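Local coordinates for protein N-acetylglucosamine 2-epimerase (Xylella fastidiosa, PDB 3GT5) that probably acts as a sugar epimerase or isomerase of the N-acylglucosamine 2-epimerase family, at residues Y83-D86 with V87-P91; A116-M119 with L120-C124; D328-Y331 with W332-Y335. All coordinates share one frame; numbering follows the deposited sequence.

Interaction 1 of 3, residues Y83-D86 with V87-P91; sequences YVRD and VHRNP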
ATOM      1  N   TYR A  83       6.001  -5.995  18.680  1.00 21.50           N
ATOM      2  CA  TYR A  83       6.587  -6.986  17.816  1.00 22.05           C
ATOM      3  C   TYR A  83       7.578  -6.378  16.795  1.00 21.82           C
ATOM      4  O   TYR A  83       8.659  -6.923  16.583  1.00 21.33           O
ATOM      5  CB  TYR A  83       5.500  -7.746  17.080  1.00 22.19           C
ATOM      6  CG  TYR A  83       5.959  -9.059  16.516  1.00 22.32           C
ATOM      7  CD1 TYR A  83       6.253 -10.142  17.353  1.00 24.00           C
ATOM      8  CD2 TYR A  83       6.106  -9.233  15.159  1.00 22.31           C
ATOM      9  CE1 TYR A  83       6.645 -11.370  16.832  1.00 24.12           C
ATOM     10  CE2 TYR A  83       6.501 -10.440  14.626  1.00 24.24           C
ATOM     11  CZ  TYR A  83       6.771 -11.515  15.471  1.00 26.59           C
ATOM     12  OH  TYR A  83       7.168 -12.708  14.929  1.00 29.34           O
ATOM     13  N   VAL A  84       7.197  -5.260  16.185  1.00 21.42           N
ATOM     14  CA  VAL A  84       8.072  -4.560  15.221  1.00 22.33           C
ATOM     15  C   VAL A  84       9.363  -4.136  15.909  1.00 23.41           C
ATOM     16  O   VAL A  84      10.468  -4.403  15.400  1.00 23.77           O
ATOM     17  CB  VAL A  84       7.340  -3.345  14.541  1.00 22.11           C
ATOM     18  CG1 VAL A  84       8.323  -2.524  13.650  1.00 21.22           C
ATOM     19  CG2 VAL A  84       6.183  -3.808  13.673  1.00 22.58           C
ATOM     20  N   ARG A  85       9.254  -3.570  17.118  1.00 24.37           N
ATOM     21  CA  ARG A  85      10.459  -3.055  17.778  1.00 25.55           C
ATOM     22  C   ARG A  85      11.319  -4.083  18.526  1.00 26.53           C
ATOM     23  O   ARG A  85      12.538  -3.909  18.593  1.00 26.25           O
ATOM     24  CB  ARG A  85      10.098  -1.869  18.667  1.00 25.68           C
ATOM     25  CG  ARG A  85       9.680  -0.682  17.857  1.00 26.54           C
ATOM     26  CD  ARG A  85       9.719   0.616  18.562  1.00 29.00           C
ATOM     27  NE  ARG A  85      11.032   1.044  19.028  1.00 29.19           N
ATOM     28  CZ  ARG A  85      11.988   1.622  18.298  1.00 31.87           C
ATOM     29  NH1 ARG A  85      11.859   1.795  16.983  1.00 28.15           N
ATOM     30  NH2 ARG A  85      13.119   2.015  18.886  1.00 30.33           N
ATOM     31  N   ASP A  86      10.700  -5.143  19.049  1.00 27.53           N
ATOM     32  CA  ASP A  86      11.389  -6.119  19.889  1.00 29.65           C
ATOM     33  C   ASP A  86      11.827  -7.360  19.164  1.00 29.40           C
ATOM     34  O   ASP A  86      12.798  -8.028  19.605  1.00 30.53           O
ATOM     35  CB  ASP A  86      10.496  -6.514  21.050  1.00 30.85           C
ATOM     36  CG  ASP A  86      10.150  -5.326  21.930  1.00 34.88           C
ATOM     37  OD1 ASP A  86      10.795  -4.246  21.792  1.00 40.50           O
ATOM     38  OD2 ASP A  86       9.232  -5.467  22.759  1.00 38.70           O
ATOM     39  N   VAL A  87      11.149  -7.685  18.053  1.00 27.14           N
ATOM     40  CA  VAL A  87      11.421  -8.926  17.339  1.00 25.57           C
ATOM     41  C   VAL A  87      11.988  -8.669  15.945  1.00 24.86           C
ATOM     42  O   VAL A  87      12.980  -9.273  15.585  1.00 24.50           O
ATOM     43  CB  VAL A  87      10.195  -9.832  17.283  1.00 24.57           C
ATOM     44  CG1 VAL A  87      10.502 -11.143  16.588  1.00 27.84           C
ATOM     45  CG2 VAL A  87       9.671 -10.062  18.707  1.00 26.31           C
ATOM     46  N   HIS A  88      11.383  -7.777  15.156  1.00 23.25           N
ATOM     47  CA  HIS A  88      11.922  -7.468  13.814  1.00 22.16           C
ATOM     48  C   HIS A  88      13.208  -6.650  13.871  1.00 22.11           C
ATOM     49  O   HIS A  88      14.140  -6.917  13.129  1.00 21.35           O
ATOM     50  CB  HIS A  88      10.916  -6.716  12.919  1.00 22.08           C
ATOM     51  CG  HIS A  88       9.855  -7.594  12.344  1.00 18.69           C
ATOM     52  ND1 HIS A  88      10.051  -8.348  11.207  1.00 19.47           N
ATOM     53  CD2 HIS A  88       8.596  -7.865  12.773  1.00 20.27           C
ATOM     54  CE1 HIS A  88       8.929  -9.002  10.931  1.00 19.36           C
ATOM     55  NE2 HIS A  88       8.026  -8.708  11.853  1.00 18.18           N
ATOM     56  N   ARG A  89      13.239  -5.657  14.732  1.00 22.20           N
ATOM     57  CA  ARG A  89      14.323  -4.697  14.722  1.00 22.91           C
ATOM     58  C   ARG A  89      15.599  -5.271  15.334  1.00 23.33           C
ATOM     59  O   ARG A  89      15.578  -5.840  16.417  1.00 24.04           O
ATOM     60  CB  ARG A  89      13.932  -3.455  15.470  1.00 23.44           C
ATOM     61  CG  ARG A  89      14.913  -2.292  15.329  1.00 24.98           C
ATOM     62  CD  ARG A  89      14.438  -1.070  16.095  1.00 26.21           C
ATOM     63  NE  ARG A  89      15.349   0.021  15.814  1.00 30.36           N
ATOM     64  CZ  ARG A  89      16.385   0.362  16.570  1.00 34.25           C
ATOM     65  NH1 ARG A  89      16.614  -0.277  17.723  1.00 34.07           N
ATOM     66  NH2 ARG A  89      17.170   1.361  16.183  1.00 34.27           N
ATOM     67  N   ASN A  90      16.682  -5.103  14.598  1.00 23.53           N
ATOM     68  CA  ASN A  90      18.026  -5.471  15.027  1.00 25.47           C
ATOM     69  C   ASN A  90      18.672  -4.247  15.697  1.00 27.15           C
ATOM     70  O   ASN A  90      19.010  -3.250  15.024  1.00 26.60           O
ATOM     71  CB  ASN A  90      18.837  -5.961  13.830  1.00 25.24           C
ATOM     72  CG  ASN A  90      20.247  -6.356  14.201  1.00 27.55           C
ATOM     73  OD1 ASN A  90      20.712  -6.063  15.310  1.00 29.84           O
ATOM     74  ND2 ASN A  90      20.938  -7.008  13.274  1.00 28.60           N
ATOM     75  N   PRO A  91      18.794  -4.279  17.031  1.00 29.85           N
ATOM     76  CA  PRO A  91      19.367  -3.136  17.757  1.00 30.80           C
ATOM     77  C   PRO A  91      20.798  -2.788  17.343  1.00 31.09           C
ATOM     78  O   PRO A  91      21.178  -1.635  17.451  1.00 32.88           O
ATOM     79  CB  PRO A  91      19.348  -3.612  19.229  1.00 31.78           C
ATOM     80  CG  PRO A  91      18.281  -4.644  19.269  1.00 32.11           C
ATOM     81  CD  PRO A  91      18.417  -5.372  17.962  1.00 30.42           C
TER
HETATM   82  O   HOH W   1      14.951  -5.221  18.712  1.00 37.73           O
HETATM   83  O   HOH W   2      14.431  -1.687  19.215  1.00 48.01           O
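The Y83 ring lies under V87 CB and against H88 at the C-terminal end of helix 71-88. With CG anti to the backbone N (chi1 -161°), it is carried beside both residues of the next turn. Beyond CB and CG, V87 lies over one ring face: V87 CG2 sits above the CD1/CE1 side, 3.7 Å from Y83 CD1, and V87 CB makes a CH-pi contact, 4.1 Å from the centroid. Y83 CD2 and CE2 approach H88 CD2 and NE2 obliquely, CE2 at 3.6 Å from H88 NE2, with the ring planes at 83°. At the tip, Y83 CZ and OH pass V87 CG1, and OH bonds to D103 OD1. H88 is fixed by A97 O at ND1 and S54 OG at NE2.

The backbone widens here, Y83 O accepting from both V87 N at 3.0 Å and H88 N at 3.2 Å, the second bond being the straighter (160°). R89 N adds a weak bond to V84 O.

R85 and R89 run side by side, with R85 NH1 4.0 Å from R89 CD. R85 NH1 makes a salt bridge to E139 and a hydrogen bond to Y122 OH; E139, a weak, long partner of R89 too, probably offsets the two positive charges. One water bridges R85 O and R89 O, another R85 O and R89 NH1. The i-to-i+5 bonds mark a pi-type turn at a helix terminus, here in the helical (α/α)6 barrel known for this family.

Interaction 2 of 3, residues A116-M119 with L120-C124; sequences AFVM and LAYSC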
ATOM      1  N   ALA A 116       9.474   1.742   4.509  1.00 16.46           N
ATOM      2  CA  ALA A 116       8.298   2.573   4.227  1.00 15.97           C
ATOM      3  C   ALA A 116       7.168   2.128   5.172  1.00 15.54           C
ATOM      4  O   ALA A 116       6.538   2.969   5.855  1.00 16.34           O
ATOM      5  CB  ALA A 116       7.875   2.429   2.798  1.00 14.33           C
ATOM      6  N   PHE A 117       6.960   0.820   5.231  1.00 15.84           N
ATOM      7  CA  PHE A 117       5.936   0.241   6.110  1.00 15.66           C
ATOM      8  C   PHE A 117       6.198   0.421   7.592  1.00 15.77           C
ATOM      9  O   PHE A 117       5.298   0.735   8.345  1.00 16.49           O
ATOM     10  CB  PHE A 117       5.485  -1.141   5.660  1.00 15.73           C
ATOM     11  CG  PHE A 117       4.545  -1.060   4.513  1.00 16.70           C
ATOM     12  CD1 PHE A 117       3.187  -0.745   4.722  1.00 16.31           C
ATOM     13  CD2 PHE A 117       4.993  -1.103   3.177  1.00 15.78           C
ATOM     14  CE1 PHE A 117       2.333  -0.551   3.673  1.00 18.30           C
ATOM     15  CE2 PHE A 117       4.092  -0.908   2.114  1.00 15.99           C
ATOM     16  CZ  PHE A 117       2.773  -0.623   2.358  1.00 18.11           C
ATOM     17  N   VAL A 118       7.446   0.342   7.994  1.00 15.31           N
ATOM     18  CA  VAL A 118       7.818   0.688   9.363  1.00 15.75           C
ATOM     19  C   VAL A 118       7.509   2.152   9.679  1.00 16.41           C
ATOM     20  O   VAL A 118       6.898   2.442  10.736  1.00 17.54           O
ATOM     21  CB  VAL A 118       9.302   0.348   9.585  1.00 15.36           C
ATOM     22  CG1 VAL A 118       9.830   1.002  10.912  1.00 15.05           C
ATOM     23  CG2 VAL A 118       9.546  -1.229   9.603  1.00 17.30           C
ATOM     24  N   MET A 119       7.880   3.085   8.771  1.00 16.04           N
ATOM     25  CA  MET A 119       7.567   4.538   8.926  1.00 15.81           C
ATOM     26  C   MET A 119       6.054   4.763   9.046  1.00 16.33           C
ATOM     27  O   MET A 119       5.574   5.505   9.916  1.00 17.71           O
ATOM     28  CB  MET A 119       8.186   5.403   7.828  1.00 16.70           C
ATOM     29  CG  MET A 119       7.916   6.879   8.006  1.00 15.03           C
ATOM     30  SD  MET A 119       8.724   7.656   9.531  1.00 13.54           S
ATOM     31  CE  MET A 119      10.240   8.291   8.727  1.00 23.81           C
ATOM     32  N   LEU A 120       5.290   4.067   8.214  1.00 15.72           N
ATOM     33  CA  LEU A 120       3.850   4.146   8.280  1.00 16.78           C
ATOM     34  C   LEU A 120       3.321   3.625   9.626  1.00 17.25           C
ATOM     35  O   LEU A 120       2.452   4.299  10.239  1.00 17.64           O
ATOM     36  CB  LEU A 120       3.226   3.349   7.126  1.00 16.11           C
ATOM     37  CG  LEU A 120       1.695   3.393   7.075  1.00 19.63           C
ATOM     38  CD1 LEU A 120       1.182   4.821   6.771  1.00 18.01           C
ATOM     39  CD2 LEU A 120       1.131   2.395   6.035  1.00 18.87           C
ATOM     40  N   ALA A 121       3.831   2.480  10.099  1.00 16.84           N
ATOM     41  CA  ALA A 121       3.370   1.918  11.383  1.00 16.61           C
ATOM     42  C   ALA A 121       3.682   2.916  12.530  1.00 17.97           C
ATOM     43  O   ALA A 121       2.867   3.147  13.446  1.00 16.73           O
ATOM     44  CB  ALA A 121       3.993   0.548  11.673  1.00 17.72           C
ATOM     45  N   TYR A 122       4.878   3.484  12.516  1.00 16.78           N
ATOM     46  CA  TYR A 122       5.241   4.433  13.594  1.00 17.81           C
ATOM     47  C   TYR A 122       4.389   5.709  13.519  1.00 18.53           C
ATOM     48  O   TYR A 122       4.010   6.264  14.575  1.00 19.70           O
ATOM     49  CB  TYR A 122       6.738   4.772  13.541  1.00 17.99           C
ATOM     50  CG  TYR A 122       7.687   3.636  13.890  1.00 18.85           C
ATOM     51  CD1 TYR A 122       7.303   2.544  14.696  1.00 20.67           C
ATOM     52  CD2 TYR A 122       9.020   3.670  13.462  1.00 19.06           C
ATOM     53  CE1 TYR A 122       8.173   1.510  14.989  1.00 22.15           C
ATOM     54  CE2 TYR A 122       9.915   2.648  13.812  1.00 18.48           C
ATOM     55  CZ  TYR A 122       9.489   1.581  14.585  1.00 20.42           C
ATOM     56  OH  TYR A 122      10.355   0.559  14.907  1.00 22.80           O
ATOM     57  N   SER A 123       4.074   6.180  12.305  1.00 17.17           N
ATOM     58  CA  SER A 123       3.223   7.380  12.138  1.00 18.03           C
ATOM     59  C   SER A 123       1.818   7.094  12.691  1.00 19.01           C
ATOM     60  O   SER A 123       1.235   7.931  13.401  1.00 19.01           O
ATOM     61  CB  SER A 123       3.116   7.775  10.670  1.00 18.95           C
ATOM     62  OG  SER A 123       4.393   8.085  10.226  1.00 19.41           O
ATOM     63  N   CYS A 124       1.317   5.897  12.399  1.00 18.50           N
ATOM     64  CA  CYS A 124       0.060   5.446  13.002  1.00 20.08           C
ATOM     65  C   CYS A 124       0.129   5.418  14.533  1.00 20.11           C
ATOM     66  O   CYS A 124      -0.837   5.864  15.197  1.00 20.12           O
ATOM     67  CB  CYS A 124      -0.342   4.070  12.494  1.00 20.33           C
ATOM     68  SG  CYS A 124      -0.894   4.099  10.793  1.00 23.93           S
TER
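A116 O to L120 N, F117 O to A121 N, V118 O to Y122 N and M119 O to S123 N are successive i-to-i+4 bonds, each 2.9 Å long, with N-H...O angles of 155° to 163°. This is regular alpha-helix, within helix 112-127. S123 OG adds a bond of 2.9 Å to M119 O. Rotation about CA-CB (chi1 -62°) sets OG beside the backbone N, facing the M119 carbonyl, and the hydroxyl meets that carbonyl from above its plane, on the face opposite to the one approached by S123 N.

V118 and Y122 lie alongside each other and point the same way. V118 CG1 lies over the phenol face above Y122 CE2, 3.3 Å away, a tight approach, and V118 O covers the same face near Y122 CG, at 3.5 Å. On another side of the helix, F117 and L120 also run alongside; L120 CD2 is 4.0 Å from F117 CE1. Helices 51-68, 133-147 and 172-189 pack around these residues.

M119 O takes two donors from S123, so the buried hydroxyl is satisfied within its own helix, whereas Y122 OH bonds to Y96 OH. The side chains of V118-Y122 and F117-L120 meet through carbon atoms.

Interaction 3 of 3, residues D328-Y331 with W332-Y335; sequences DERY and WQWY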
ATOM      1  N   ASP A 328     -15.646  16.386 -11.893  1.00 32.18           N
ATOM      2  CA  ASP A 328     -15.993  15.628 -13.085  1.00 32.25           C
ATOM      3  C   ASP A 328     -16.723  14.350 -12.653  1.00 32.62           C
ATOM      4  O   ASP A 328     -16.167  13.506 -11.959  1.00 31.28           O
ATOM      5  CB  ASP A 328     -14.735  15.308 -13.892  1.00 32.68           C
ATOM      6  CG  ASP A 328     -15.031  14.841 -15.291  1.00 31.90           C
ATOM      7  OD1 ASP A 328     -16.009  14.094 -15.511  1.00 32.36           O
ATOM      8  OD2 ASP A 328     -14.261  15.223 -16.190  1.00 33.95           O
ATOM      9  N   GLU A 329     -17.980  14.218 -13.071  1.00 32.23           N
ATOM     10  CA  GLU A 329     -18.852  13.133 -12.636  1.00 32.17           C
ATOM     11  C   GLU A 329     -18.432  11.789 -13.232  1.00 30.70           C
ATOM     12  O   GLU A 329     -18.808  10.732 -12.705  1.00 29.01           O
ATOM     13  CB  GLU A 329     -20.317  13.462 -13.011  1.00 33.88           C
ATOM     14  CG  GLU A 329     -21.380  12.442 -12.557  1.00 37.77           C
ATOM     15  CD  GLU A 329     -21.541  12.331 -11.041  1.00 42.13           C
ATOM     16  OE1 GLU A 329     -22.166  11.334 -10.593  1.00 45.04           O
ATOM     17  OE2 GLU A 329     -21.070  13.238 -10.299  1.00 46.68           O
ATOM     18  N   ARG A 330     -17.650  11.811 -14.314  1.00 28.65           N
ATOM     19  CA  ARG A 330     -17.156  10.574 -14.889  1.00 28.08           C
ATOM     20  C   ARG A 330     -16.290   9.833 -13.850  1.00 26.48           C
ATOM     21  O   ARG A 330     -16.232   8.604 -13.867  1.00 26.85           O
ATOM     22  CB  ARG A 330     -16.375  10.816 -16.197  1.00 28.25           C
ATOM     23  CG  ARG A 330     -17.298  11.225 -17.399  1.00 32.06           C
ATOM     24  CD  ARG A 330     -16.532  11.701 -18.663  1.00 34.68           C
ATOM     25  NE  ARG A 330     -15.575  12.780 -18.391  1.00 37.75           N
ATOM     26  CZ  ARG A 330     -14.648  13.217 -19.260  1.00 42.82           C
ATOM     27  NH1 ARG A 330     -14.535  12.692 -20.485  1.00 42.41           N
ATOM     28  NH2 ARG A 330     -13.824  14.204 -18.908  1.00 43.18           N
ATOM     29  N   TYR A 331     -15.627  10.579 -12.951  1.00 25.05           N
ATOM     30  CA  TYR A 331     -14.851   9.939 -11.871  1.00 23.03           C
ATOM     31  C   TYR A 331     -15.741   9.243 -10.831  1.00 23.01           C
ATOM     32  O   TYR A 331     -15.373   8.202 -10.314  1.00 21.54           O
ATOM     33  CB  TYR A 331     -13.855  10.896 -11.216  1.00 22.35           C
ATOM     34  CG  TYR A 331     -12.721  11.285 -12.125  1.00 22.30           C
ATOM     35  CD1 TYR A 331     -11.881  10.330 -12.681  1.00 22.08           C
ATOM     36  CD2 TYR A 331     -12.485  12.637 -12.435  1.00 23.20           C
ATOM     37  CE1 TYR A 331     -10.850  10.697 -13.533  1.00 21.19           C
ATOM     38  CE2 TYR A 331     -11.438  13.014 -13.298  1.00 23.93           C
ATOM     39  CZ  TYR A 331     -10.636  12.046 -13.842  1.00 23.51           C
ATOM     40  OH  TYR A 331      -9.608  12.408 -14.690  1.00 22.30           O
ATOM     41  N   TRP A 332     -16.918   9.777 -10.534  1.00 22.22           N
ATOM     42  CA  TRP A 332     -17.839   9.054  -9.664  1.00 23.03           C
ATOM     43  C   TRP A 332     -18.418   7.819 -10.350  1.00 23.27           C
ATOM     44  O   TRP A 332     -18.680   6.819  -9.679  1.00 24.42           O
ATOM     45  CB  TRP A 332     -18.968   9.952  -9.139  1.00 22.90           C
ATOM     46  CG  TRP A 332     -18.576  10.863  -7.983  1.00 22.63           C
ATOM     47  CD1 TRP A 332     -18.705  12.229  -7.934  1.00 23.97           C
ATOM     48  CD2 TRP A 332     -18.085  10.466  -6.695  1.00 21.24           C
ATOM     49  NE1 TRP A 332     -18.294  12.700  -6.722  1.00 25.42           N
ATOM     50  CE2 TRP A 332     -17.920  11.643  -5.931  1.00 22.72           C
ATOM     51  CE3 TRP A 332     -17.757   9.234  -6.117  1.00 23.04           C
ATOM     52  CZ2 TRP A 332     -17.386  11.629  -4.645  1.00 23.79           C
ATOM     53  CZ3 TRP A 332     -17.281   9.213  -4.804  1.00 21.45           C
ATOM     54  CH2 TRP A 332     -17.088  10.411  -4.092  1.00 22.62           C
ATOM     55  N   GLN A 333     -18.645   7.894 -11.668  1.00 24.84           N
ATOM     56  CA  GLN A 333     -19.052   6.719 -12.431  1.00 24.25           C
ATOM     57  C   GLN A 333     -17.983   5.628 -12.351  1.00 23.23           C
ATOM     58  O   GLN A 333     -18.317   4.440 -12.211  1.00 21.78           O
ATOM     59  CB  GLN A 333     -19.430   7.081 -13.867  1.00 25.30           C
ATOM     60  CG  GLN A 333     -20.744   7.837 -13.849  1.00 29.89           C
ATOM     61  CD  GLN A 333     -21.004   8.669 -15.063  1.00 34.76           C
ATOM     62  OE1 GLN A 333     -20.244   8.669 -16.040  1.00 37.77           O
ATOM     63  NE2 GLN A 333     -22.104   9.419 -15.007  1.00 40.27           N
ATOM     64  N   TRP A 334     -16.710   6.018 -12.400  1.00 20.90           N
ATOM     65  CA  TRP A 334     -15.637   5.013 -12.220  1.00 20.00           C
ATOM     66  C   TRP A 334     -15.684   4.383 -10.837  1.00 19.22           C
ATOM     67  O   TRP A 334     -15.589   3.181 -10.685  1.00 19.60           O
ATOM     68  CB  TRP A 334     -14.253   5.592 -12.495  1.00 19.88           C
ATOM     69  CG  TRP A 334     -13.891   5.467 -13.946  1.00 20.27           C
ATOM     70  CD1 TRP A 334     -13.784   6.469 -14.853  1.00 23.02           C
ATOM     71  CD2 TRP A 334     -13.584   4.256 -14.645  1.00 22.28           C
ATOM     72  NE1 TRP A 334     -13.442   5.962 -16.076  1.00 24.06           N
ATOM     73  CE2 TRP A 334     -13.285   4.609 -15.975  1.00 24.10           C
ATOM     74  CE3 TRP A 334     -13.496   2.915 -14.267  1.00 23.21           C
ATOM     75  CZ2 TRP A 334     -12.943   3.664 -16.938  1.00 25.25           C
ATOM     76  CZ3 TRP A 334     -13.160   1.981 -15.212  1.00 24.31           C
ATOM     77  CH2 TRP A 334     -12.889   2.366 -16.545  1.00 24.33           C
ATOM     78  N   TYR A 335     -15.806   5.230  -9.832  1.00 18.84           N
ATOM     79  CA  TYR A 335     -15.979   4.781  -8.447  1.00 17.97           C
ATOM     80  C   TYR A 335     -17.075   3.730  -8.315  1.00 19.15           C
ATOM     81  O   TYR A 335     -16.866   2.684  -7.714  1.00 18.29           O
ATOM     82  CB  TYR A 335     -16.315   5.981  -7.572  1.00 18.10           C
ATOM     83  CG  TYR A 335     -16.477   5.691  -6.107  1.00 17.68           C
ATOM     84  CD1 TYR A 335     -15.378   5.582  -5.279  1.00 18.23           C
ATOM     85  CD2 TYR A 335     -17.735   5.530  -5.540  1.00 18.13           C
ATOM     86  CE1 TYR A 335     -15.500   5.301  -3.917  1.00 18.09           C
ATOM     87  CE2 TYR A 335     -17.863   5.240  -4.187  1.00 18.99           C
ATOM     88  CZ  TYR A 335     -16.762   5.132  -3.373  1.00 19.53           C
ATOM     89  OH  TYR A 335     -16.924   4.839  -2.021  1.00 20.18           O
TER
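E329 and Q333 are joined through the backbone at the start of helix 329-346, Q333 N donating to E329 O at 3.0 Å in the carbonyl plane. W334 N to R330 O and Y335 N to Y331 O continue the alpha-helical pattern.

Charged contacts cap this end. D328, at the N-cap, accepts at OD1 from R330 N, 3.1 Å away, on the anti side of the carboxylate. R330 then grips the same carboxylate side-on: NE reaches D328 OD1 at 3.2 Å and NH2 reaches D328 OD2 at 2.9 Å. Both oxygens lie essentially in the guanidinium plane, so the salt bridge fixes its rotation.

Looser side-chain contacts follow the exposed flank. E329 bends at chi2 (66°), swinging its carboxylate to the indole rim, where E329 OE2 is 3.5 Å from W332 CD1 and near the ring plane. Q333 extends across the E329 chain, with NE2 4.0 Å from E329 CG.

Among the aromatics, W332 CZ3 stands 3.7 Å above one face of the Y335 ring, offset toward the rim, and Y335 CD2 lies at the W332 edge. Y331 is buried against helix 309-326, its OH bonded to D278 and R274, while Y335 OH bonds to F5 O.

The carboxylate near the indole C-H edge is probably a mild electrostatic attraction, whereas D328 serves both as helix cap and as counter-charge to R330, and its negative charge at the helix N-terminus probably interacts favourably with the helix dipole.

How the interactions relate
Interactions 1 and 2 belong to consecutive helices, 71-88 and 112-127, and meet directly. Their centres are 14 Å apart, yet R85 NH1 comes within 2.8 Å of Y122 OH, a probable hydrogen bond, and V84 CG1 packs 3.9 Å from the same oxygen. The end of one helix is thereby tied to the middle of the next. Interaction 3 is remote: its centre is 44 Å from that of interaction 1 and 31 Å from that of interaction 2, on the opposite side of the chain's centre. Interaction 2 lies deepest, about 11 Å from that point, against 21 Å and 23 Å for interactions 1 and 3; no functional role is assigned to any of the three.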